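Local coordinates for Alpha/beta hydrolase fold protein (Ochrobactrum, PDB 4G9E) that hydrolyses N-acyl homoserine lactones, the acylated lactone signals of bacterial quorum sensing, and binds N-butanoyl-L-homoserine in its pocket, at residues A38-Q43 against A249-A254; E150-R155 against R183-M188; D202-A207 against S228-G233. One frame throughout, in Å; residues are numbered along the deposited sequence. Where two conformers were deposited one is given.

Contact 1: A38-Q43 against A249-A254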
loop_
_atom_site.group_PDB
_atom_site.type_symbol
_atom_site.label_atom_id
_atom_site.label_comp_id
_atom_site.label_asym_id
_atom_site.label_seq_id
_atom_site.Cartn_x
_atom_site.Cartn_y
_atom_site.Cartn_z
ATOM N N ALA A 38 -2.275 -8.594 -7.208
ATOM C CA ALA A 38 -2.792 -8.702 -8.574
ATOM C C ALA A 38 -3.384 -7.380 -9.066
ATOM O O ALA A 38 -3.460 -7.137 -10.272
ATOM C CB ALA A 38 -3.826 -9.816 -8.653
ATOM N N ILE A 39 -3.783 -6.517 -8.131
ATOM C CA ILE A 39 -4.379 -5.221 -8.467
ATOM C C ILE A 39 -3.385 -4.327 -9.210
ATOM O O ILE A 39 -3.773 -3.385 -9.899
ATOM C CB ILE A 39 -4.909 -4.497 -7.186
ATOM C CG1 ILE A 39 -6.006 -3.480 -7.525
ATOM C CG2 ILE A 39 -3.782 -3.837 -6.411
ATOM C CD1 ILE A 39 -7.309 -4.094 -7.976
ATOM N N PHE A 40 -2.098 -4.634 -9.076
ATOM C CA PHE A 40 -1.041 -3.833 -9.689
ATOM C C PHE A 40 -0.645 -4.323 -11.079
ATOM O O PHE A 40 0.420 -3.980 -11.592
ATOM C CB PHE A 40 0.179 -3.776 -8.770
ATOM C CG PHE A 40 -0.109 -3.136 -7.443
ATOM C CD1 PHE A 40 -0.697 -1.882 -7.376
ATOM C CD2 PHE A 40 0.198 -3.788 -6.256
ATOM C CE1 PHE A 40 -0.966 -1.280 -6.161
ATOM C CE2 PHE A 40 -0.070 -3.192 -5.034
ATOM C CZ PHE A 40 -0.650 -1.939 -4.980
ATOM N N ALA A 41 -1.518 -5.107 -11.700
ATOM C CA ALA A 41 -1.317 -5.533 -13.083
ATOM C C ALA A 41 -0.809 -4.423 -14.019
ATOM O O ALA A 41 0.078 -4.668 -14.830
ATOM C CB ALA A 41 -2.599 -6.152 -13.636
ATOM N N PRO A 42 -1.377 -3.202 -13.937
ATOM C CA PRO A 42 -0.898 -2.186 -14.892
ATOM C C PRO A 42 0.595 -1.883 -14.751
ATOM O O PRO A 42 1.267 -1.613 -15.746
ATOM C CB PRO A 42 -1.726 -0.947 -14.534
ATOM C CG PRO A 42 -2.969 -1.495 -13.909
ATOM C CD PRO A 42 -2.527 -2.722 -13.154
ATOM N N GLN A 43 1.101 -1.925 -13.523
ATOM C CA GLN A 43 2.511 -1.686 -13.267
ATOM C C GLN A 43 3.337 -2.936 -13.531
ATOM O O GLN A 43 4.372 -2.861 -14.190
ATOM C CB GLN A 43 2.723 -1.168 -11.846
ATOM C CG GLN A 43 2.255 0.266 -11.656
ATOM C CD GLN A 43 0.746 0.404 -11.680
ATOM O OE1 GLN A 43 0.039 -0.378 -11.050
ATOM N NE2 GLN A 43 0.248 1.399 -12.408
ATOM N N ALA A 249 -7.694 4.715 -6.405
ATOM C CA ALA A 249 -6.756 3.785 -7.022
ATOM C C ALA A 249 -6.213 4.333 -8.341
ATOM O O ALA A 249 -6.406 3.727 -9.400
ATOM C CB ALA A 249 -7.412 2.437 -7.248
ATOM N N PRO A 250 -5.512 5.476 -8.294
ATOM C CA PRO A 250 -5.081 6.098 -9.551
ATOM C C PRO A 250 -4.146 5.225 -10.388
ATOM O O PRO A 250 -4.070 5.425 -11.596
ATOM C CB PRO A 250 -4.383 7.381 -9.094
ATOM C CG PRO A 250 -4.044 7.138 -7.631
ATOM C CD PRO A 250 -5.180 6.303 -7.123
ATOM N N PHE A 251 -3.436 4.290 -9.763
ATOM C CA PHE A 251 -2.545 3.391 -10.486
ATOM C C PHE A 251 -3.290 2.502 -11.488
ATOM O O PHE A 251 -2.684 2.011 -12.435
ATOM C CB PHE A 251 -1.738 2.540 -9.501
ATOM C CG PHE A 251 -2.605 1.719 -8.602
ATOM C CD1 PHE A 251 -3.065 0.483 -9.025
ATOM C CD2 PHE A 251 -3.022 2.202 -7.365
ATOM C CE1 PHE A 251 -3.907 -0.266 -8.231
ATOM C CE2 PHE A 251 -3.879 1.459 -6.574
ATOM C CZ PHE A 251 -4.317 0.223 -7.005
ATOM N N ARG A 252 -4.594 2.293 -11.285
ATOM C CA ARG A 252 -5.401 1.556 -12.261
ATOM C C ARG A 252 -6.435 2.438 -12.973
ATOM O O ARG A 252 -6.829 2.147 -14.101
ATOM C CB ARG A 252 -6.071 0.320 -11.641
ATOM C CG ARG A 252 -7.122 0.621 -10.577
ATOM C CD ARG A 252 -7.640 -0.646 -9.858
ATOM N NE ARG A 252 -8.139 -1.636 -10.810
ATOM C CZ ARG A 252 -9.343 -1.590 -11.373
ATOM N NH1 ARG A 252 -10.195 -0.626 -11.037
ATOM N NH2 ARG A 252 -9.696 -2.505 -12.271
ATOM N N GLU A 253 -6.868 3.513 -12.317
ATOM C CA GLU A 253 -7.860 4.425 -12.878
ATOM C C GLU A 253 -7.240 5.353 -13.919
ATOM O O GLU A 253 -7.888 5.725 -14.901
ATOM C CB GLU A 253 -8.498 5.256 -11.759
ATOM C CG GLU A 253 -9.340 4.454 -10.771
ATOM C CD GLU A 253 -9.739 5.256 -9.540
ATOM O OE1 GLU A 253 -8.853 5.784 -8.841
ATOM O OE2 GLU A 253 -10.950 5.358 -9.263
ATOM N N ALA A 254 -5.988 5.733 -13.688
ATOM C CA ALA A 254 -5.268 6.642 -14.564
ATOM C C ALA A 254 -3.818 6.194 -14.675
ATOM O O ALA A 254 -2.908 6.896 -14.226
ATOM C CB ALA A 254 -5.336 8.047 -14.016
HETATM O O HOH W 1 -5.991 -3.344 -11.634
#

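Contact 2: E150-R155 against R183-M188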
loop_
_atom_site.group_PDB
_atom_site.type_symbol
_atom_site.label_atom_id
_atom_site.label_comp_id
_atom_site.label_asym_id
_atom_site.label_seq_id
_atom_site.Cartn_x
_atom_site.Cartn_y
_atom_site.Cartn_z
ATOM N N GLU A 150 -15.646 -7.202 10.083
ATOM C CA GLU A 150 -15.247 -8.574 9.787
ATOM C C GLU A 150 -16.126 -9.260 8.747
ATOM O O GLU A 150 -15.621 -9.826 7.777
ATOM C CB GLU A 150 -15.185 -9.426 11.056
ATOM C CG GLU A 150 -14.978 -10.891 10.739
ATOM C CD GLU A 150 -14.604 -11.715 11.942
ATOM O OE1 GLU A 150 -14.216 -11.131 12.972
ATOM O OE2 GLU A 150 -14.692 -12.955 11.856
ATOM N N ILE A 151 -17.436 -9.212 8.954
ATOM C CA ILE A 151 -18.364 -9.919 8.082
ATOM C C ILE A 151 -18.927 -9.001 6.997
ATOM O O ILE A 151 -19.548 -7.981 7.292
ATOM C CB ILE A 151 -19.521 -10.562 8.883
ATOM C CG1 ILE A 151 -18.974 -11.486 9.981
ATOM C CG2 ILE A 151 -20.453 -11.320 7.949
ATOM C CD1 ILE A 151 -20.046 -12.206 10.776
ATOM N N PHE A 152 -18.671 -9.363 5.744
ATOM C CA PHE A 152 -19.207 -8.649 4.592
ATOM C C PHE A 152 -20.388 -9.413 4.009
ATOM O O PHE A 152 -20.281 -10.612 3.753
ATOM C CB PHE A 152 -18.146 -8.555 3.491
ATOM C CG PHE A 152 -17.203 -7.380 3.607
ATOM C CD1 PHE A 152 -17.051 -6.661 4.786
ATOM C CD2 PHE A 152 -16.449 -7.009 2.506
ATOM C CE1 PHE A 152 -16.159 -5.590 4.851
ATOM C CE2 PHE A 152 -15.566 -5.946 2.566
ATOM C CZ PHE A 152 -15.420 -5.234 3.733
ATOM N N SER A 153 -21.498 -8.718 3.782
ATOM C CA SER A 153 -22.581 -9.253 2.970
ATOM C C SER A 153 -22.149 -9.171 1.507
ATOM O O SER A 153 -21.103 -8.590 1.191
ATOM C CB SER A 153 -23.846 -8.423 3.173
ATOM O OG SER A 153 -23.687 -7.139 2.587
ATOM N N GLU A 154 -22.965 -9.731 0.620
ATOM C CA GLU A 154 -22.698 -9.667 -0.810
ATOM C C GLU A 154 -22.624 -8.218 -1.279
ATOM O O GLU A 154 -21.766 -7.860 -2.087
ATOM C CB GLU A 154 -23.778 -10.420 -1.592
ATOM C CG GLU A 154 -23.637 -11.932 -1.547
ATOM C CD GLU A 154 -22.376 -12.420 -2.234
ATOM O OE1 GLU A 154 -21.634 -11.580 -2.782
ATOM O OE2 GLU A 154 -22.128 -13.644 -2.223
ATOM N N ARG A 155 -23.527 -7.387 -0.767
ATOM C CA ARG A 155 -23.547 -5.972 -1.116
ATOM C C ARG A 155 -22.347 -5.239 -0.523
ATOM O O ARG A 155 -21.845 -4.294 -1.119
ATOM C CB ARG A 155 -24.859 -5.319 -0.694
ATOM N N ARG A 183 -11.313 -11.413 9.721
ATOM C CA ARG A 183 -10.638 -11.127 10.985
ATOM C C ARG A 183 -9.552 -10.078 10.794
ATOM O O ARG A 183 -9.285 -9.279 11.691
ATOM C CB ARG A 183 -10.021 -12.393 11.576
ATOM C CG ARG A 183 -11.042 -13.458 11.915
ATOM C CD ARG A 183 -10.382 -14.742 12.387
ATOM N NE ARG A 183 -9.487 -15.280 11.370
ATOM C CZ ARG A 183 -8.679 -16.316 11.556
ATOM N NH1 ARG A 183 -8.655 -16.936 12.730
ATOM N NH2 ARG A 183 -7.895 -16.732 10.569
ATOM N N ALA A 184 -8.922 -10.085 9.623
ATOM C CA ALA A 184 -7.854 -9.141 9.343
ATOM C C ALA A 184 -8.379 -7.709 9.311
ATOM O O ALA A 184 -7.702 -6.791 9.766
ATOM C CB ALA A 184 -7.144 -9.494 8.039
ATOM N N ARG A 185 -9.575 -7.509 8.764
ATOM C CA ARG A 185 -10.175 -6.183 8.775
ATOM C C ARG A 185 -10.432 -5.714 10.201
ATOM O O ARG A 185 -10.028 -4.619 10.592
ATOM C CB ARG A 185 -11.483 -6.174 7.985
ATOM C CG ARG A 185 -11.276 -6.230 6.478
ATOM C CD ARG A 185 -12.588 -6.058 5.730
ATOM N NE ARG A 185 -13.473 -7.211 5.872
ATOM C CZ ARG A 185 -13.595 -8.187 4.976
ATOM N NH1 ARG A 185 -12.882 -8.169 3.858
ATOM N NH2 ARG A 185 -14.443 -9.186 5.195
ATOM N N ARG A 186 -11.099 -6.556 10.980
ATOM C CA ARG A 186 -11.497 -6.173 12.325
ATOM C C ARG A 186 -10.290 -5.867 13.204
ATOM O O ARG A 186 -10.234 -4.823 13.857
ATOM C CB ARG A 186 -12.347 -7.265 12.966
ATOM C CG ARG A 186 -12.678 -6.975 14.419
ATOM C CD ARG A 186 -13.647 -7.984 15.011
ATOM N NE ARG A 186 -13.279 -9.365 14.715
ATOM C CZ ARG A 186 -12.407 -10.087 15.413
ATOM N NH1 ARG A 186 -11.776 -9.565 16.460
ATOM N NH2 ARG A 186 -12.162 -11.340 15.058
ATOM N N ILE A 187 -9.328 -6.782 13.219
ATOM C CA ILE A 187 -8.193 -6.652 14.120
ATOM C C ILE A 187 -7.299 -5.483 13.709
ATOM O O ILE A 187 -6.896 -4.678 14.545
ATOM C CB ILE A 187 -7.401 -7.967 14.217
ATOM C CG1 ILE A 187 -8.286 -9.074 14.803
ATOM C CG2 ILE A 187 -6.176 -7.783 15.090
ATOM C CD1 ILE A 187 -7.712 -10.456 14.636
ATOM N N MET A 188 -7.006 -5.362 12.420
ATOM C CA MET A 188 -6.163 -4.272 11.969
ATOM C C MET A 188 -6.771 -2.926 12.328
ATOM O O MET A 188 -6.075 -2.036 12.810
ATOM C CB MET A 188 -5.907 -4.373 10.463
ATOM C CG MET A 188 -5.132 -3.202 9.861
ATOM S SD MET A 188 -6.131 -1.747 9.478
ATOM C CE MET A 188 -7.284 -2.402 8.274
#

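Contact 3: D202-A207 against S228-G233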
loop_
_atom_site.group_PDB
_atom_site.type_symbol
_atom_site.label_atom_id
_atom_site.label_comp_id
_atom_site.label_asym_id
_atom_site.label_seq_id
_atom_site.Cartn_x
_atom_site.Cartn_y
_atom_site.Cartn_z
ATOM N N ASP A 202 4.216 11.244 13.546
ATOM C CA ASP A 202 5.578 11.528 13.964
ATOM C C ASP A 202 6.597 10.833 13.064
ATOM O O ASP A 202 7.632 11.410 12.730
ATOM C CB ASP A 202 5.804 11.130 15.421
ATOM C CG ASP A 202 4.944 11.930 16.388
ATOM O OD1 ASP A 202 4.370 12.962 15.981
ATOM O OD2 ASP A 202 4.843 11.526 17.560
ATOM N N ILE A 203 6.307 9.600 12.654
ATOM C CA ILE A 203 7.239 8.876 11.803
ATOM C C ILE A 203 7.496 9.628 10.500
ATOM O O ILE A 203 8.650 9.804 10.111
ATOM C CB ILE A 203 6.756 7.456 11.492
ATOM C CG1 ILE A 203 6.874 6.586 12.739
ATOM C CG2 ILE A 203 7.567 6.841 10.367
ATOM C CD1 ILE A 203 6.087 5.297 12.660
ATOM N N VAL A 204 6.444 10.084 9.822
ATOM C CA VAL A 204 6.676 10.735 8.535
ATOM C C VAL A 204 7.304 12.118 8.695
ATOM O O VAL A 204 8.057 12.551 7.825
ATOM C CB VAL A 204 5.429 10.776 7.613
ATOM C CG1 VAL A 204 4.907 9.371 7.344
ATOM C CG2 VAL A 204 4.346 11.714 8.140
ATOM N N ALA A 205 7.024 12.790 9.810
ATOM C CA ALA A 205 7.607 14.101 10.079
ATOM C C ALA A 205 9.114 14.008 10.264
ATOM O O ALA A 205 9.856 14.915 9.880
ATOM C CB ALA A 205 6.961 14.738 11.311
ATOM N N GLU A 206 9.559 12.901 10.853
ATOM C CA GLU A 206 10.949 12.744 11.261
ATOM C C GLU A 206 11.780 11.915 10.280
ATOM O O GLU A 206 13.009 11.919 10.342
ATOM C CB GLU A 206 10.986 12.162 12.677
ATOM C CG GLU A 206 10.346 13.110 13.692
ATOM C CD GLU A 206 9.977 12.461 15.020
ATOM O OE1 GLU A 206 10.429 11.333 15.314
ATOM O OE2 GLU A 206 9.219 13.097 15.784
ATOM N N ALA A 207 11.109 11.237 9.352
ATOM C CA ALA A 207 11.794 10.376 8.395
ATOM C C ALA A 207 12.620 11.183 7.400
ATOM O O ALA A 207 12.151 12.180 6.854
ATOM C CB ALA A 207 10.784 9.508 7.663
ATOM N N SER A 228 -2.542 17.446 2.579
ATOM C CA SER A 228 -1.724 18.565 2.114
ATOM C C SER A 228 -1.143 19.383 3.267
ATOM O O SER A 228 -0.316 20.267 3.049
ATOM C CB SER A 228 -2.527 19.475 1.181
ATOM O OG SER A 228 -3.480 20.222 1.909
ATOM N N LYS A 229 -1.576 19.085 4.490
ATOM C CA LYS A 229 -1.098 19.808 5.663
ATOM C C LYS A 229 -0.179 18.963 6.547
ATOM O O LYS A 229 0.388 19.458 7.521
ATOM C CB LYS A 229 -2.278 20.338 6.480
ATOM C CG LYS A 229 -3.068 21.429 5.776
ATOM C CD LYS A 229 -4.287 21.852 6.588
ATOM C CE LYS A 229 -5.082 22.937 5.876
ATOM N NZ LYS A 229 -4.285 24.180 5.693
ATOM N N VAL A 230 -0.030 17.688 6.209
ATOM C CA VAL A 230 0.832 16.802 6.981
ATOM C C VAL A 230 2.297 17.193 6.807
ATOM O O VAL A 230 2.740 17.489 5.696
ATOM C CB VAL A 230 0.631 15.331 6.570
ATOM C CG1 VAL A 230 1.694 14.436 7.196
ATOM C CG2 VAL A 230 -0.769 14.864 6.942
ATOM N N LYS A 231 3.039 17.205 7.912
ATOM C CA LYS A 231 4.466 17.498 7.866
ATOM C C LYS A 231 5.265 16.250 7.521
ATOM O O LYS A 231 5.149 15.221 8.189
ATOM C CB LYS A 231 4.962 18.061 9.199
ATOM C CG LYS A 231 6.443 18.417 9.171
ATOM C CD LYS A 231 7.053 18.473 10.560
ATOM C CE LYS A 231 8.557 18.684 10.477
ATOM N NZ LYS A 231 9.217 17.640 9.642
ATOM N N PHE A 232 6.072 16.345 6.469
ATOM C CA PHE A 232 6.972 15.267 6.079
ATOM C C PHE A 232 8.411 15.740 6.211
ATOM O O PHE A 232 8.726 16.888 5.890
ATOM C CB PHE A 232 6.725 14.842 4.629
ATOM C CG PHE A 232 5.387 14.210 4.394
ATOM C CD1 PHE A 232 4.284 14.985 4.072
ATOM C CD2 PHE A 232 5.233 12.836 4.483
ATOM C CE1 PHE A 232 3.049 14.402 3.857
ATOM C CE2 PHE A 232 4.007 12.245 4.264
ATOM C CZ PHE A 232 2.911 13.032 3.952
ATOM N N GLY A 233 9.294 14.855 6.657
ATOM C CA GLY A 233 10.704 15.196 6.762
ATOM C C GLY A 233 11.328 15.561 5.423
ATOM O O GLY A 233 12.157 16.459 5.344
#

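Contact 1: A38-Q43 against A249-A254
Phe40 turns the edge of its ring onto a face of Phe251, with CE1 of Phe40 standing 3.7 Å above the centre of the Phe251 ring. The ring planes lie 58° apart and the centroids 4.9 Å, which identifies an edge-to-face pair. Trp101 meets Phe251 in a second edge-to-face pair. At the rim of the same ring, Ile39 CG1 sits in plane, 3.9 Å from Phe251 CE1. CB of Phe251 points toward 38-43, and CG stands between the backbone N and the carbonyl carbon (chi1 59°). The backbone of Phe251 is held separately: Gln43 NE2 donates to Phe251 O over 3.0 Å, nearly straight at 173° and in the plane of its own amide, and also bonds Asp259. A water bridges Ile39 O, to which it donates, and Arg252 NE, from which it accepts, while the end of Arg252 reaches the carbonyls of Cys165 and Pro168. The contact thus joins the start of helix 41-45 to the short helix after His248, the presumed triad histidine of this alpha/beta hydrolase fold. Gln43 OE1 is buried with no partner in the model, so the amide's orientation rests on NE2, whose two acceptors favour the modelled flip.

Contact 2: E150-R155 against R183-M188
Glu150 OE1 is gripped by two nitrogens of Arg186, NE at 2.7 Å and NH2 at 2.9 Å, in a side-on salt bridge that converges on a single carboxylate oxygen. NE meets this oxygen nearly along its C-O axis, whereas NH2 comes on the syn side, 25° out of the carboxylate plane. Both bonds lie in the guanidinium plane. CG of Glu150 is anti to the backbone N (chi1 171°) and the chain beyond is extended, lying side by side with Arg186 and pointing the same way. The other oxygen, OE2, packs against Arg183 CG at 3.7 Å; the guanidinium of Arg183 turns instead to Asp181.

In this alpha/beta hydrolase, the contact ties the loop leading into helix 154-165 to helix 182-194, whose Met188 touches the bound N-butanoyl-L-homoserine. Arg185, on the same helix, lays its guanidinium flat on Phe152: the planes differ by 12°, and CZ stands 3.5 Å above the centre of the ring, a stacked cation-pi arrangement. With that face on Phe152, NH2 of Arg185 donates in the guanidinium plane to Glu150 O over 2.9 Å, approaching from above the carbonyl plane. NE bonds Gln149 O and NH1 bonds Ser34 OG, and the three hydrogen bonds would probably fix the rotation of the guanidinium.

Contact 3: D202-A207 against S228-G233
Lys231, in the conformer described, one of two modelled, reaches over the methyl of Ala205 to its carbonyl oxygen. CG leaves CB anti to the backbone N (chi1 -178°); CD then packs on Ala205 CB at 3.8 Å, CE passes near Ala205 O, and a bend at chi4 brings NZ to that same oxygen at 2.8 Å, a hydrogen bond that may hold for this conformer alone, its donor tilted 22° from the carbonyl plane. One residue earlier, Val204 O accepts from Gly233 N over 2.9 Å, in the carbonyl plane and at 161°. These two carbonyls belong to the last turn of helix 200-206, so the loop before strand 241-243 takes up acceptors where the helix runs out. Gly233 fits closely: CA lies 3.3 Å from Ala207 O, and a CB there would clash with this oxygen. In addition, Val204 CB meets Phe232 CD2 at 3.8 Å, and Val204 CG2 meets Val230 CG1 at 3.9 Å. The Phe232 ring also touches Pro128 and, on strand 211-216, Ile211 and Val213. An alanine at Phe232 would probably open a gap among Val204, Pro128 and strand 211-216, leaving the valine without its aromatic neighbour. Chemically, the contact combines apolar contacts of Val204 with two helix-end carbonyls, one met by Gly233 N and the other, in this conformer, by an ammonium that the carbonyl-rich C-terminal end would probably favour.

Overall arrangement
From the N terminus, the chain passes strand 24-30 and reaches 38-43, the first half of contact 1, which finds its partner only at 249-254, just before helix 255-270. That long loop encloses both other contacts. Contact 2 closes first, bringing 150-155 and 183-188 together around the helices 154-165 and 171-179. Contact 3 follows in series across strand 211-216; no pair of loops crosses. The centres lie about 23 Å (contacts 1 and 2), 26 Å (1 and 3) and 30 Å (2 and 3) apart, and the contacts do not touch. Contact 1 thus joins early and late parts of the fold, contact 2 ties the loop before helix 154-165 to helix 182-194, and contact 3 ties the end of helix 200-206 to the loop before strand 241-243.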